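Local coordinates for protein TRAP-type C4-dicarboxylate:H+ symport system substrate-binding component DctP (Shewanella oneidensis, PDB 4MX6) that probably captures C4-dicarboxylates such as succinate in the periplasm and delivers them to a TRAP-type proton symporter, at residues F41-V44 and P50-Q53; L56-L61 and V95-P100. All coordinates share one frame; numbering follows the deposited sequence.

Contact 1 of 2, residues F41-V44 and P50-Q53; sequences FSHV and PKGQ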
loop_
_atom_site.group_PDB
_atom_site.type_symbol
_atom_site.label_atom_id
_atom_site.label_comp_id
_atom_site.label_asym_id
_atom_site.label_seq_id
_atom_site.Cartn_x
_atom_site.Cartn_y
_atom_site.Cartn_z
ATOM N N PHE A 41 -1.141 -15.996 7.477
ATOM C CA PHE A 41 -0.907 -14.604 7.086
ATOM C C PHE A 41 -0.643 -14.642 5.587
ATOM O O PHE A 41 0.368 -15.202 5.148
ATOM C CB PHE A 41 0.306 -14.061 7.838
ATOM C CG PHE A 41 0.477 -12.552 7.775
ATOM C CD1 PHE A 41 0.178 -11.803 6.648
ATOM C CD2 PHE A 41 0.959 -11.890 8.870
ATOM C CE1 PHE A 41 0.352 -10.427 6.642
ATOM C CE2 PHE A 41 1.128 -10.519 8.866
ATOM C CZ PHE A 41 0.840 -9.800 7.741
ATOM N N SER A 42 -1.553 -14.099 4.786
ATOM C CA SER A 42 -1.335 -14.056 3.346
ATOM C C SER A 42 -1.099 -12.635 2.880
ATOM O O SER A 42 -1.602 -11.686 3.473
ATOM C CB SER A 42 -2.503 -14.689 2.582
ATOM O OG SER A 42 -3.726 -13.987 2.749
ATOM N N HIS A 43 -0.339 -12.500 1.803
ATOM C CA HIS A 43 -0.141 -11.217 1.161
ATOM C C HIS A 43 0.250 -11.393 -0.303
ATOM O O HIS A 43 0.441 -12.526 -0.784
ATOM C CB HIS A 43 0.875 -10.381 1.956
ATOM C CG HIS A 43 2.269 -10.920 1.959
ATOM N ND1 HIS A 43 3.113 -10.753 0.883
ATOM C CD2 HIS A 43 2.969 -11.601 2.902
ATOM C CE1 HIS A 43 4.279 -11.305 1.172
ATOM N NE2 HIS A 43 4.218 -11.830 2.385
ATOM N N VAL A 44 0.362 -10.270 -1.008
ATOM C CA VAL A 44 0.525 -10.279 -2.459
ATOM C C VAL A 44 1.921 -9.893 -2.932
ATOM O O VAL A 44 2.168 -9.860 -4.133
ATOM C CB VAL A 44 -0.524 -9.359 -3.147
ATOM C CG1 VAL A 44 -1.913 -9.778 -2.725
ATOM C CG2 VAL A 44 -0.279 -7.876 -2.865
ATOM N N PRO A 50 9.312 -4.829 2.485
ATOM C CA PRO A 50 8.898 -4.515 3.864
ATOM C C PRO A 50 7.760 -5.408 4.381
ATOM O O PRO A 50 7.852 -5.897 5.517
ATOM C CB PRO A 50 8.500 -3.033 3.804
ATOM C CG PRO A 50 8.397 -2.699 2.331
ATOM C CD PRO A 50 9.366 -3.620 1.651
ATOM N N LYS A 51 6.701 -5.631 3.597
ATOM C CA LYS A 51 5.608 -6.467 4.086
ATOM C C LYS A 51 6.025 -7.932 4.166
ATOM O O LYS A 51 5.647 -8.631 5.112
ATOM C CB LYS A 51 4.361 -6.290 3.217
ATOM C CG LYS A 51 3.209 -7.200 3.596
ATOM C CD LYS A 51 1.858 -6.694 3.099
ATOM C CE LYS A 51 1.866 -6.395 1.611
ATOM N NZ LYS A 51 0.532 -5.922 1.154
ATOM N N GLY A 52 6.794 -8.409 3.187
ATOM C CA GLY A 52 7.271 -9.781 3.240
ATOM C C GLY A 52 8.081 -10.060 4.499
ATOM O O GLY A 52 7.961 -11.127 5.133
ATOM N N GLN A 53 8.944 -9.119 4.846
ATOM C CA GLN A 53 9.792 -9.247 6.021
ATOM C C GLN A 53 9.010 -9.054 7.317
ATOM O O GLN A 53 9.281 -9.738 8.307
ATOM C CB GLN A 53 10.967 -8.275 5.943
ATOM C CG GLN A 53 11.944 -8.593 4.814
ATOM C CD GLN A 53 12.549 -9.962 4.957
ATOM O OE1 GLN A 53 13.370 -10.191 5.843
ATOM N NE2 GLN A 53 12.152 -10.876 4.082
HETATM O O HOH W 1 6.659 -12.971 3.287
HETATM O O HOH W 2 -1.095 -8.065 0.482
#
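His43, just past the end of strand 37-42, lays its imidazole against Lys51 and Gly52 in the first turn of helix 50-65. Its CB sits 4.0 Å from Lys51 CD. Lys51 CG lies over one face of the ring, toward the rim, 4.2 Å from His43 CG, and the two side chains run past each other in opposite directions. With chi1 at 67°, the ring is set between its own backbone N and carbonyl carbon, which carries NE2 across to the helix, 3.8 Å from Gly52 CA. Water 1, in the ring plane, joins His43 NE2 (2.8 Å) to Gly52 O (2.9 Å), while ND1 is bonded to the backbone N of Val45; bonds at both nitrogens help to fix the ring's rotation. At Val44 the backbone N gives its hydrogen to water 2, which also accepts one from Lys51 NZ at 2.8 Å. The lysine ammonium also bonds to Ala99 O and an oxygen of bound succinate and makes a cation-pi contact with Tyr246. Such a strand-to-helix turn, opening a beta-alpha-beta unit and offering ligand-binding groups, is characteristic of the periplasmic binding protein fold.

Contact 2 of 2, residues L56-L61 and V95-P100; sequences LKFKEL and VQFVAP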
loop_
_atom_site.group_PDB
_atom_site.type_symbol
_atom_site.label_atom_id
_atom_site.label_comp_id
_atom_site.label_asym_id
_atom_site.label_seq_id
_atom_site.Cartn_x
_atom_site.Cartn_y
_atom_site.Cartn_z
ATOM N N LEU A 56 7.293 -12.406 7.991
ATOM C CA LEU A 56 8.234 -13.421 8.485
ATOM C C LEU A 56 8.732 -13.099 9.890
ATOM O O LEU A 56 8.920 -14.004 10.696
ATOM C CB LEU A 56 9.408 -13.566 7.521
ATOM C CG LEU A 56 9.093 -14.296 6.211
ATOM C CD1 LEU A 56 10.322 -14.313 5.323
ATOM C CD2 LEU A 56 8.579 -15.710 6.443
ATOM N N LYS A 57 8.933 -11.826 10.209
ATOM C CA LYS A 57 9.335 -11.471 11.567
ATOM C C LYS A 57 8.237 -11.842 12.561
ATOM O O LYS A 57 8.512 -12.359 13.649
ATOM C CB LYS A 57 9.667 -9.978 11.651
ATOM C CG LYS A 57 10.142 -9.509 13.022
ATOM C CD LYS A 57 11.443 -10.182 13.450
ATOM C CE LYS A 57 12.022 -9.551 14.700
ATOM N NZ LYS A 57 13.321 -10.149 15.069
ATOM N N PHE A 58 6.986 -11.600 12.186
ATOM C CA PHE A 58 5.848 -11.965 13.029
ATOM C C PHE A 58 5.845 -13.476 13.280
ATOM O O PHE A 58 5.699 -13.927 14.425
ATOM C CB PHE A 58 4.560 -11.468 12.374
ATOM C CG PHE A 58 3.291 -11.867 13.089
ATOM C CD1 PHE A 58 3.040 -11.488 14.398
ATOM C CD2 PHE A 58 2.320 -12.569 12.409
ATOM C CE1 PHE A 58 1.868 -11.842 15.012
ATOM C CE2 PHE A 58 1.138 -12.913 13.029
ATOM C CZ PHE A 58 0.917 -12.549 14.327
ATOM N N LYS A 59 6.042 -14.266 12.227
ATOM C CA LYS A 59 6.180 -15.712 12.364
ATOM C C LYS A 59 7.287 -16.075 13.347
ATOM O O LYS A 59 7.089 -16.910 14.229
ATOM C CB LYS A 59 6.475 -16.323 10.994
ATOM C CG LYS A 59 6.845 -17.797 11.018
ATOM C CD LYS A 59 7.185 -18.295 9.624
ATOM C CE LYS A 59 7.586 -19.763 9.601
ATOM N NZ LYS A 59 6.486 -20.639 10.056
ATOM N N GLU A 60 8.456 -15.468 13.186
ATOM C CA GLU A 60 9.602 -15.784 14.024
ATOM C C GLU A 60 9.312 -15.479 15.487
ATOM O O GLU A 60 9.579 -16.298 16.368
ATOM C CB GLU A 60 10.833 -15.009 13.541
ATOM C CG GLU A 60 11.360 -15.516 12.212
ATOM C CD GLU A 60 12.360 -14.599 11.544
ATOM O OE1 GLU A 60 12.898 -13.729 12.246
ATOM O OE2 GLU A 60 12.611 -14.776 10.323
ATOM N N LEU A 61 8.728 -14.314 15.747
ATOM C CA LEU A 61 8.476 -13.900 17.122
ATOM C C LEU A 61 7.400 -14.757 17.773
ATOM O O LEU A 61 7.519 -15.115 18.949
ATOM C CB LEU A 61 8.111 -12.418 17.205
ATOM C CG LEU A 61 9.232 -11.458 16.819
ATOM C CD1 LEU A 61 8.730 -10.054 17.051
ATOM C CD2 LEU A 61 10.490 -11.717 17.613
ATOM N N VAL A 95 -8.190 -17.043 6.562
ATOM C CA VAL A 95 -6.874 -16.464 6.827
ATOM C C VAL A 95 -7.083 -15.586 8.066
ATOM O O VAL A 95 -8.192 -15.099 8.278
ATOM C CB VAL A 95 -6.325 -15.677 5.584
ATOM C CG1 VAL A 95 -7.198 -14.479 5.224
ATOM C CG2 VAL A 95 -4.891 -15.257 5.777
ATOM N N GLN A 96 -6.042 -15.403 8.872
ATOM C CA GLN A 96 -6.164 -14.713 10.153
ATOM C C GLN A 96 -5.565 -13.299 10.137
ATOM O O GLN A 96 -6.019 -12.440 10.889
ATOM C CB GLN A 96 -5.527 -15.558 11.263
ATOM C CG GLN A 96 -6.378 -16.760 11.654
ATOM C CD GLN A 96 -6.473 -17.810 10.562
ATOM O OE1 GLN A 96 -5.458 -18.307 10.062
ATOM N NE2 GLN A 96 -7.695 -18.169 10.194
ATOM N N PHE A 97 -4.555 -13.061 9.302
ATOM C CA PHE A 97 -3.963 -11.733 9.131
ATOM C C PHE A 97 -3.728 -11.456 7.661
ATOM O O PHE A 97 -3.237 -12.317 6.942
ATOM C CB PHE A 97 -2.625 -11.593 9.889
ATOM C CG PHE A 97 -2.768 -11.711 11.379
ATOM C CD1 PHE A 97 -3.078 -10.621 12.169
ATOM C CD2 PHE A 97 -2.639 -12.945 11.998
ATOM C CE1 PHE A 97 -3.225 -10.759 13.551
ATOM C CE2 PHE A 97 -2.803 -13.075 13.368
ATOM C CZ PHE A 97 -3.100 -11.985 14.124
ATOM N N VAL A 98 -4.089 -10.248 7.245
ATOM C CA VAL A 98 -3.714 -9.713 5.943
ATOM C C VAL A 98 -3.277 -8.261 6.153
ATOM O O VAL A 98 -3.507 -7.686 7.228
ATOM C CB VAL A 98 -4.860 -9.821 4.904
ATOM C CG1 VAL A 98 -5.152 -11.294 4.602
ATOM C CG2 VAL A 98 -6.126 -9.109 5.374
ATOM N N ALA A 99 -2.634 -7.671 5.149
ATOM C CA ALA A 99 -2.158 -6.297 5.260
ATOM C C ALA A 99 -2.295 -5.593 3.906
ATOM O O ALA A 99 -1.300 -5.279 3.237
ATOM C CB ALA A 99 -0.733 -6.247 5.795
ATOM N N PRO A 100 -3.546 -5.342 3.488
ATOM C CA PRO A 100 -3.775 -4.684 2.202
ATOM C C PRO A 100 -3.333 -3.242 2.208
ATOM O O PRO A 100 -3.375 -2.560 3.238
ATOM C CB PRO A 100 -5.306 -4.746 2.033
ATOM C CG PRO A 100 -5.799 -5.707 3.093
ATOM C CD PRO A 100 -4.811 -5.585 4.203
#
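Phe58 and Phe97 meet as a T-shaped aromatic pair between the helix of a beta-alpha-beta unit (strand 37-42, helix 50-65, strand 70-75) and the chain that passes beside the first of these strands, in the periplasmic binding protein fold. From CB the benzyl group of Phe58 leaves the helix with CG anti to the backbone N (chi1 176°) and heads inward. CD2 of Phe58 reaches CD2 of Phe41 on that strand, 3.9 Å away. One atom further on, Phe58 CE2 comes to 3.9 Å from Phe97 CD2, and at the tip CZ takes over, poised above the rim of the Phe97 face. Leu270 and Ser273 of helix 260-295 also touch the Phe58 side chain, so the ring lies buried among three elements. Backbone hydrogen bonds to Lys40 and Ser42 hold Phe97 alongside the strand, and its ring packs on Phe41. Replacing Phe58 with an alanine removes the whole edge and would probably open a gap over the Phe97 face, leaving that ring freer to turn. The ring planes stand 73° apart with centroids 5.1 Å from each other, and Phe58 CZ approaches Phe97 CE2 to 3.9 Å.

The two contacts illustrate how one helix can serve both a binding site and a hydrophobic core. Both are buried and both use helix 50-65, contact 1 at its N-terminal turn and contact 2 further along; their centres lie about 7 Å apart. Contact 1 pairs van der Waals packing with polar links made through two waters, its ammonium bonded to the ligand and to one of those waters, whereas contact 2 is wholly apolar, with the Phe97 side chain about 14 Å from the succinate at nearest approach. Segment 95-100 ties them together through the Lys51-Ala99 and Ser42-Phe97 bonds. The same segment thus supplies a ring to the core and a carbonyl to the binding lysine.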